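Local coordinates for protein putative isomerase (Streptomyces coelicolor A3, PDB 2OQH) that probably acts as an enolase-superfamily isomerase or acid-sugar dehydratase, possibly removing water from D-glucarate to give 5-dehydro-4-deoxy-D-glucarate, at residues D7-N19 with V357-N369. Sequence-based numbering, arbitrary orientation.
Sequences DVDVWVVNLPLVN and VDEDKLRHYAGVN
Leu362 lays one methyl over the face of the Trp11 indole, its CD2 sitting 3.4 Å from the centroid of the Trp11 six-membered ring and 11° off the ring normal, a CH-pi contact. Followed outward from CB, which itself stops short of the strand, the leucine first meets the indole at CG, 4.0 Å from Trp11 CD2. There it forks: Leu362 CD1 lies 3.8 Å from Val13 CG1 and also touches Trp11 CB, while Leu362 CD2 covers the ring. The fork faces the strand because CG lies anti to the backbone N (chi1 170°). Strand 5-15 is an edge strand of the three-stranded antiparallel sheet in the N-terminal domain of this enolase-superfamily enzyme; the C-terminal helix 359-368, returning after the TIM barrel, crosses it nearly at right angles. Trp47, from the far strand of that sheet, meets both Trp11 and Leu362. Without the indole, as with an alanine at Trp11, the Leu362 CD2 methyl would probably lose the face it covers, and a gap would open between strand and helix. Near the helix end, backbones come close enough to bond: Asn14 N donates to Tyr365 O (3.2 Å) in a fairly straight bond, approaching from above the carbonyl plane. The same oxygen receives a CA-H...O contact from Val13, and Val12 O takes another from Ala366 CA at 3.2 Å. A water donates to both Val12 O and Ala366 O, the latter at 2.7 Å. Val13 CB packs on Tyr365 CB at 3.8 Å. Beyond it, the phenol ring lies between His364 CD2 over one face and Leu15 CG over the opposite one; its hydroxyl bonds to Asp332, which also pairs with Lys361.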
ATOM      1  N   ASP A   7       1.646  -7.121 -27.200  1.00 24.31           N
ATOM      2  CA  ASP A   7       1.525  -8.275 -26.318  1.00 24.19           C
ATOM      3  C   ASP A   7       1.334  -7.916 -24.853  1.00 23.30           C
ATOM      4  O   ASP A   7       1.831  -6.895 -24.380  1.00 22.86           O
ATOM      5  CB  ASP A   7       2.778  -9.153 -26.436  1.00 25.92           C
ATOM      6  CG  ASP A   7       3.025  -9.632 -27.852  1.00 27.44           C
ATOM      7  OD1 ASP A   7       2.327 -10.562 -28.313  1.00 28.79           O
ATOM      8  OD2 ASP A   7       3.918  -9.064 -28.510  1.00 29.72           O
ATOM      9  N   VAL A   8       0.619  -8.790 -24.150  1.00 23.08           N
ATOM     10  CA  VAL A   8       0.354  -8.652 -22.723  1.00 23.55           C
ATOM     11  C   VAL A   8       0.633 -10.027 -22.136  1.00 24.15           C
ATOM     12  O   VAL A   8      -0.150 -10.961 -22.335  1.00 25.80           O
ATOM     13  CB  VAL A   8      -1.125  -8.296 -22.433  1.00 23.01           C
ATOM     14  CG1 VAL A   8      -1.324  -8.131 -20.934  1.00 24.36           C
ATOM     15  CG2 VAL A   8      -1.516  -7.019 -23.164  1.00 21.86           C
ATOM     16  N   ASP A   9       1.752 -10.160 -21.430  1.00 24.34           N
ATOM     17  CA  ASP A   9       2.125 -11.439 -20.834  1.00 23.91           C
ATOM     18  C   ASP A   9       2.055 -11.398 -19.316  1.00 24.21           C
ATOM     19  O   ASP A   9       2.440 -10.406 -18.688  1.00 24.52           O
ATOM     20  CB  ASP A   9       3.525 -11.821 -21.297  1.00 25.27           C
ATOM     21  CG  ASP A   9       3.579 -12.088 -22.783  1.00 25.95           C
ATOM     22  OD1 ASP A   9       2.887 -13.032 -23.227  1.00 29.71           O
ATOM     23  OD2 ASP A   9       4.290 -11.359 -23.503  1.00 26.76           O
ATOM     24  N   VAL A  10       1.576 -12.488 -18.731  1.00 23.70           N
ATOM     25  CA  VAL A  10       1.411 -12.551 -17.287  1.00 23.37           C
ATOM     26  C   VAL A  10       2.128 -13.730 -16.646  1.00 24.34           C
ATOM     27  O   VAL A  10       2.053 -14.858 -17.134  1.00 24.90           O
ATOM     28  CB  VAL A  10      -0.091 -12.641 -16.924  1.00 23.03           C
ATOM     29  CG1 VAL A  10      -0.290 -12.348 -15.446  1.00 21.17           C
ATOM     30  CG2 VAL A  10      -0.894 -11.674 -17.787  1.00 22.85           C
ATOM     31  N   TRP A  11       2.830 -13.453 -15.550  1.00 24.34           N
ATOM     32  CA  TRP A  11       3.552 -14.481 -14.806  1.00 23.48           C
ATOM     33  C   TRP A  11       3.110 -14.396 -13.357  1.00 23.25           C
ATOM     34  O   TRP A  11       2.777 -13.321 -12.873  1.00 22.12           O
ATOM     35  CB  TRP A  11       5.064 -14.233 -14.822  1.00 23.25           C
ATOM     36  CG  TRP A  11       5.760 -14.398 -16.144  1.00 24.21           C
ATOM     37  CD1 TRP A  11       6.345 -15.536 -16.631  1.00 22.96           C
ATOM     38  CD2 TRP A  11       6.000 -13.371 -17.117  1.00 24.41           C
ATOM     39  NE1 TRP A  11       6.942 -15.273 -17.846  1.00 24.05           N
ATOM     40  CE2 TRP A  11       6.744 -13.952 -18.166  1.00 24.65           C
ATOM     41  CE3 TRP A  11       5.661 -12.013 -17.202  1.00 25.44           C
ATOM     42  CZ2 TRP A  11       7.156 -13.220 -19.290  1.00 25.09           C
ATOM     43  CZ3 TRP A  11       6.073 -11.283 -18.324  1.00 25.07           C
ATOM     44  CH2 TRP A  11       6.810 -11.890 -19.348  1.00 25.17           C
ATOM     45  N   VAL A  12       3.098 -15.532 -12.674  1.00 23.55           N
ATOM     46  CA  VAL A  12       2.774 -15.568 -11.255  1.00 23.17           C
ATOM     47  C   VAL A  12       4.081 -16.056 -10.644  1.00 24.38           C
ATOM     48  O   VAL A  12       4.654 -17.041 -11.105  1.00 24.91           O
ATOM     49  CB  VAL A  12       1.640 -16.561 -10.919  1.00 23.26           C
ATOM     50  CG1 VAL A  12       1.458 -16.645  -9.407  1.00 22.96           C
ATOM     51  CG2 VAL A  12       0.340 -16.092 -11.550  1.00 22.11           C
ATOM     52  N   VAL A  13       4.568 -15.358  -9.628  1.00 23.18           N
ATOM     53  CA  VAL A  13       5.833 -15.731  -9.018  1.00 23.33           C
ATOM     54  C   VAL A  13       5.791 -15.777  -7.494  1.00 24.01           C
ATOM     55  O   VAL A  13       4.940 -15.139  -6.863  1.00 23.96           O
ATOM     56  CB  VAL A  13       6.938 -14.747  -9.441  1.00 22.45           C
ATOM     57  CG1 VAL A  13       7.052 -14.706 -10.956  1.00 21.95           C
ATOM     58  CG2 VAL A  13       6.615 -13.357  -8.911  1.00 23.63           C
ATOM     59  N   ASN A  14       6.718 -16.543  -6.919  1.00 24.23           N
ATOM     60  CA  ASN A  14       6.849 -16.692  -5.470  1.00 24.48           C
ATOM     61  C   ASN A  14       8.228 -16.158  -5.112  1.00 25.06           C
ATOM     62  O   ASN A  14       9.229 -16.639  -5.643  1.00 25.83           O
ATOM     63  CB  ASN A  14       6.801 -18.167  -5.053  1.00 25.04           C
ATOM     64  CG  ASN A  14       5.416 -18.775  -5.151  1.00 26.12           C
ATOM     65  OD1 ASN A  14       4.447 -18.108  -5.518  1.00 26.50           O
ATOM     66  ND2 ASN A  14       5.317 -20.066  -4.817  1.00 26.39           N
ATOM     67  N   LEU A  15       8.297 -15.163  -4.240  1.00 25.38           N
ATOM     68  CA  LEU A  15       9.593 -14.637  -3.836  1.00 26.13           C
ATOM     69  C   LEU A  15       9.737 -14.784  -2.341  1.00 26.57           C
ATOM     70  O   LEU A  15       8.754 -14.678  -1.597  1.00 27.29           O
ATOM     71  CB  LEU A  15       9.762 -13.169  -4.240  1.00 26.32           C
ATOM     72  CG  LEU A  15      10.075 -12.947  -5.720  1.00 26.64           C
ATOM     73  CD1 LEU A  15       8.825 -13.195  -6.541  1.00 26.84           C
ATOM     74  CD2 LEU A  15      10.563 -11.532  -5.941  1.00 27.84           C
ATOM     75  N   PRO A  16      10.968 -15.049  -1.875  1.00 27.20           N
ATOM     76  CA  PRO A  16      11.236 -15.215  -0.447  1.00 25.76           C
ATOM     77  C   PRO A  16      11.147 -13.894   0.310  1.00 25.68           C
ATOM     78  O   PRO A  16      11.334 -12.819  -0.266  1.00 24.01           O
ATOM     79  CB  PRO A  16      12.650 -15.786  -0.441  1.00 26.62           C
ATOM     80  CG  PRO A  16      13.291 -15.042  -1.577  1.00 26.64           C
ATOM     81  CD  PRO A  16      12.219 -15.141  -2.655  1.00 26.76           C
ATOM     82  N   LEU A  17      10.852 -13.988   1.604  1.00 25.23           N
ATOM     83  CA  LEU A  17      10.770 -12.816   2.458  1.00 24.82           C
ATOM     84  C   LEU A  17      11.619 -13.072   3.691  1.00 25.22           C
ATOM     85  O   LEU A  17      11.686 -14.198   4.185  1.00 25.87           O
ATOM     86  CB  LEU A  17       9.329 -12.552   2.877  1.00 24.13           C
ATOM     87  CG  LEU A  17       8.363 -12.153   1.767  1.00 23.51           C
ATOM     88  CD1 LEU A  17       6.948 -12.144   2.326  1.00 23.36           C
ATOM     89  CD2 LEU A  17       8.746 -10.788   1.211  1.00 22.41           C
ATOM     90  N   VAL A  18      12.269 -12.024   4.177  1.00 24.91           N
ATOM     91  CA  VAL A  18      13.118 -12.127   5.351  1.00 24.86           C
ATOM     92  C   VAL A  18      12.965 -10.901   6.231  1.00 24.89           C
ATOM     93  O   VAL A  18      12.957  -9.763   5.740  1.00 26.06           O
ATOM     94  CB  VAL A  18      14.605 -12.257   4.961  1.00 23.87           C
ATOM     95  CG1 VAL A  18      15.481 -12.241   6.212  1.00 23.32           C
ATOM     96  CG2 VAL A  18      14.822 -13.545   4.181  1.00 24.97           C
ATOM     97  N   ASN A  19      12.846 -11.136   7.533  1.00 24.60           N
ATOM     98  CA  ASN A  19      12.716 -10.051   8.491  1.00 24.99           C
ATOM     99  C   ASN A  19      14.101  -9.714   9.029  1.00 24.31           C
ATOM    100  O   ASN A  19      14.687 -10.487   9.786  1.00 25.14           O
ATOM    101  CB  ASN A  19      11.795 -10.460   9.639  1.00 25.64           C
ATOM    102  CG  ASN A  19      11.722  -9.405  10.730  1.00 26.38           C
ATOM    103  OD1 ASN A  19      11.721  -8.198  10.450  1.00 26.90           O
ATOM    104  ND2 ASN A  19      11.644  -9.851  11.979  1.00 27.29           N
ATOM    105  N   VAL A 357      13.879  -5.092 -15.239  1.00 21.57           N
ATOM    106  CA  VAL A 357      13.499  -6.446 -14.859  1.00 23.10           C
ATOM    107  C   VAL A 357      14.379  -7.563 -15.409  1.00 23.97           C
ATOM    108  O   VAL A 357      14.633  -7.633 -16.607  1.00 24.31           O
ATOM    109  CB  VAL A 357      12.047  -6.751 -15.280  1.00 23.11           C
ATOM    110  CG1 VAL A 357      11.642  -8.141 -14.789  1.00 23.09           C
ATOM    111  CG2 VAL A 357      11.114  -5.686 -14.730  1.00 23.98           C
ATOM    112  N   ASP A 358      14.822  -8.444 -14.516  1.00 24.51           N
ATOM    113  CA  ASP A 358      15.645  -9.600 -14.871  1.00 24.42           C
ATOM    114  C   ASP A 358      14.682 -10.715 -15.287  1.00 23.69           C
ATOM    115  O   ASP A 358      14.032 -11.336 -14.438  1.00 23.63           O
ATOM    116  CB  ASP A 358      16.447 -10.049 -13.647  1.00 26.03           C
ATOM    117  CG  ASP A 358      17.399 -11.189 -13.948  1.00 27.08           C
ATOM    118  OD1 ASP A 358      16.996 -12.154 -14.630  1.00 27.45           O
ATOM    119  OD2 ASP A 358      18.556 -11.125 -13.476  1.00 28.86           O
ATOM    120  N   GLU A 359      14.584 -10.978 -16.584  1.00 23.38           N
ATOM    121  CA  GLU A 359      13.672 -12.015 -17.049  1.00 24.09           C
ATOM    122  C   GLU A 359      14.040 -13.426 -16.613  1.00 23.50           C
ATOM    123  O   GLU A 359      13.159 -14.257 -16.383  1.00 23.64           O
ATOM    124  CB  GLU A 359      13.529 -11.945 -18.568  1.00 26.15           C
ATOM    125  CG  GLU A 359      12.542 -10.877 -19.011  1.00 30.13           C
ATOM    126  CD  GLU A 359      12.637 -10.573 -20.484  1.00 32.75           C
ATOM    127  OE1 GLU A 359      12.763 -11.540 -21.265  1.00 35.47           O
ATOM    128  OE2 GLU A 359      12.581  -9.377 -20.862  1.00 33.10           O
ATOM    129  N   ASP A 360      15.333 -13.702 -16.483  1.00 25.00           N
ATOM    130  CA  ASP A 360      15.761 -15.030 -16.060  1.00 25.36           C
ATOM    131  C   ASP A 360      15.197 -15.320 -14.671  1.00 24.66           C
ATOM    132  O   ASP A 360      14.638 -16.388 -14.434  1.00 24.41           O
ATOM    133  CB  ASP A 360      17.292 -15.124 -16.043  1.00 27.65           C
ATOM    134  CG  ASP A 360      17.902 -14.883 -17.410  1.00 29.71           C
ATOM    135  OD1 ASP A 360      17.364 -15.426 -18.403  1.00 30.28           O
ATOM    136  OD2 ASP A 360      18.919 -14.157 -17.496  1.00 31.37           O
ATOM    137  N   LYS A 361      15.328 -14.358 -13.761  1.00 24.54           N
ATOM    138  CA  LYS A 361      14.813 -14.521 -12.404  1.00 23.82           C
ATOM    139  C   LYS A 361      13.296 -14.641 -12.431  1.00 23.74           C
ATOM    140  O   LYS A 361      12.711 -15.450 -11.703  1.00 23.69           O
ATOM    141  CB  LYS A 361      15.215 -13.334 -11.526  1.00 23.70           C
ATOM    142  CG  LYS A 361      16.709 -13.262 -11.212  1.00 23.93           C
ATOM    143  CD  LYS A 361      16.980 -12.213 -10.143  1.00 23.34           C
ATOM    144  CE  LYS A 361      18.406 -12.283  -9.630  1.00 24.40           C
ATOM    145  NZ  LYS A 361      18.636 -11.331  -8.494  1.00 23.95           N
ATOM    146  N   LEU A 362      12.663 -13.817 -13.264  1.00 23.50           N
ATOM    147  CA  LEU A 362      11.213 -13.846 -13.400  1.00 23.62           C
ATOM    148  C   LEU A 362      10.813 -15.264 -13.788  1.00 24.68           C
ATOM    149  O   LEU A 362       9.936 -15.872 -13.170  1.00 25.14           O
ATOM    150  CB  LEU A 362      10.754 -12.868 -14.487  1.00 22.80           C
ATOM    151  CG  LEU A 362       9.281 -12.949 -14.912  1.00 22.53           C
ATOM    152  CD1 LEU A 362       8.372 -12.541 -13.732  1.00 20.14           C
ATOM    153  CD2 LEU A 362       9.045 -12.039 -16.119  1.00 22.44           C
ATOM    154  N   ARG A 363      11.468 -15.792 -14.815  1.00 25.22           N
ATOM    155  CA  ARG A 363      11.165 -17.137 -15.267  1.00 25.87           C
ATOM    156  C   ARG A 363      11.456 -18.119 -14.130  1.00 25.37           C
ATOM    157  O   ARG A 363      10.708 -19.067 -13.914  1.00 26.06           O
ATOM    158  CB  ARG A 363      11.997 -17.475 -16.507  1.00 26.64           C
ATOM    159  CG  ARG A 363      11.381 -18.555 -17.377  1.00 28.54           C
ATOM    160  CD  ARG A 363      12.213 -18.809 -18.630  1.00 31.35           C
ATOM    161  NE  ARG A 363      13.615 -19.064 -18.303  1.00 32.85           N
ATOM    162  CZ  ARG A 363      14.578 -18.149 -18.363  1.00 33.42           C
ATOM    163  NH1 ARG A 363      14.294 -16.908 -18.753  1.00 32.65           N
ATOM    164  NH2 ARG A 363      15.818 -18.469 -18.007  1.00 32.05           N
ATOM    165  N   HIS A 364      12.536 -17.878 -13.393  1.00 25.03           N
ATOM    166  CA  HIS A 364      12.905 -18.749 -12.276  1.00 24.86           C
ATOM    167  C   HIS A 364      11.824 -18.802 -11.193  1.00 24.64           C
ATOM    168  O   HIS A 364      11.378 -19.880 -10.790  1.00 24.21           O
ATOM    169  CB  HIS A 364      14.228 -18.270 -11.661  1.00 25.30           C
ATOM    170  CG  HIS A 364      14.605 -18.977 -10.391  1.00 25.91           C
ATOM    171  ND1 HIS A 364      14.938 -20.315 -10.347  1.00 26.41           N
ATOM    172  CD2 HIS A 364      14.704 -18.524  -9.118  1.00 26.24           C
ATOM    173  CE1 HIS A 364      15.227 -20.655  -9.103  1.00 26.45           C
ATOM    174  NE2 HIS A 364      15.093 -19.585  -8.337  1.00 26.80           N
ATOM    175  N   TYR A 365      11.392 -17.635 -10.728  1.00 23.62           N
ATOM    176  CA  TYR A 365      10.389 -17.583  -9.676  1.00 22.83           C
ATOM    177  C   TYR A 365       8.984 -17.955 -10.102  1.00 23.01           C
ATOM    178  O   TYR A 365       8.117 -18.158  -9.252  1.00 23.73           O
ATOM    179  CB  TYR A 365      10.418 -16.210  -9.015  1.00 22.03           C
ATOM    180  CG  TYR A 365      11.680 -16.046  -8.202  1.00 22.75           C
ATOM    181  CD1 TYR A 365      11.892 -16.817  -7.061  1.00 22.49           C
ATOM    182  CD2 TYR A 365      12.688 -15.174  -8.601  1.00 21.80           C
ATOM    183  CE1 TYR A 365      13.078 -16.731  -6.337  1.00 22.80           C
ATOM    184  CE2 TYR A 365      13.887 -15.076  -7.880  1.00 23.54           C
ATOM    185  CZ  TYR A 365      14.072 -15.865  -6.748  1.00 23.21           C
ATOM    186  OH  TYR A 365      15.256 -15.808  -6.038  1.00 24.16           O
ATOM    187  N   ALA A 366       8.755 -18.048 -11.409  1.00 22.72           N
ATOM    188  CA  ALA A 366       7.446 -18.453 -11.896  1.00 23.17           C
ATOM    189  C   ALA A 366       7.417 -19.969 -11.775  1.00 23.24           C
ATOM    190  O   ALA A 366       6.357 -20.565 -11.599  1.00 24.44           O
ATOM    191  CB  ALA A 366       7.255 -18.041 -13.347  1.00 21.89           C
ATOM    192  N   GLY A 367       8.598 -20.581 -11.866  1.00 23.54           N
ATOM    193  CA  GLY A 367       8.709 -22.026 -11.760  1.00 23.94           C
ATOM    194  C   GLY A 367       8.572 -22.470 -10.317  1.00 23.94           C
ATOM    195  O   GLY A 367       8.100 -23.576 -10.030  1.00 24.66           O
ATOM    196  N   VAL A 368       8.989 -21.597  -9.406  1.00 24.46           N
ATOM    197  CA  VAL A 368       8.896 -21.878  -7.989  1.00 24.13           C
ATOM    198  C   VAL A 368       7.421 -21.916  -7.629  1.00 24.77           C
ATOM    199  O   VAL A 368       6.977 -22.790  -6.881  1.00 25.56           O
ATOM    200  CB  VAL A 368       9.579 -20.789  -7.171  1.00 23.80           C
ATOM    201  CG1 VAL A 368       9.595 -21.188  -5.703  1.00 22.40           C
ATOM    202  CG2 VAL A 368      10.990 -20.569  -7.695  1.00 24.16           C
ATOM    203  N   ASN A 369       6.670 -20.956  -8.164  1.00 24.79           N
ATOM    204  CA  ASN A 369       5.233 -20.892  -7.935  1.00 25.32           C
ATOM    205  C   ASN A 369       4.633 -22.178  -8.509  1.00 25.33           C
ATOM    206  O   ASN A 369       3.749 -22.770  -7.850  1.00 26.00           O
ATOM    207  CB  ASN A 369       4.631 -19.666  -8.641  1.00 24.47           C
ATOM    208  CG  ASN A 369       3.114 -19.599  -8.514  1.00 25.04           C
ATOM    209  OD1 ASN A 369       2.573 -19.428  -7.416  1.00 26.31           O
ATOM    210  ND2 ASN A 369       2.418 -19.732  -9.642  1.00 24.01           N
TER
HETATM  211  O   HOH W   1       3.733 -19.936 -12.037  1.00 26.95           O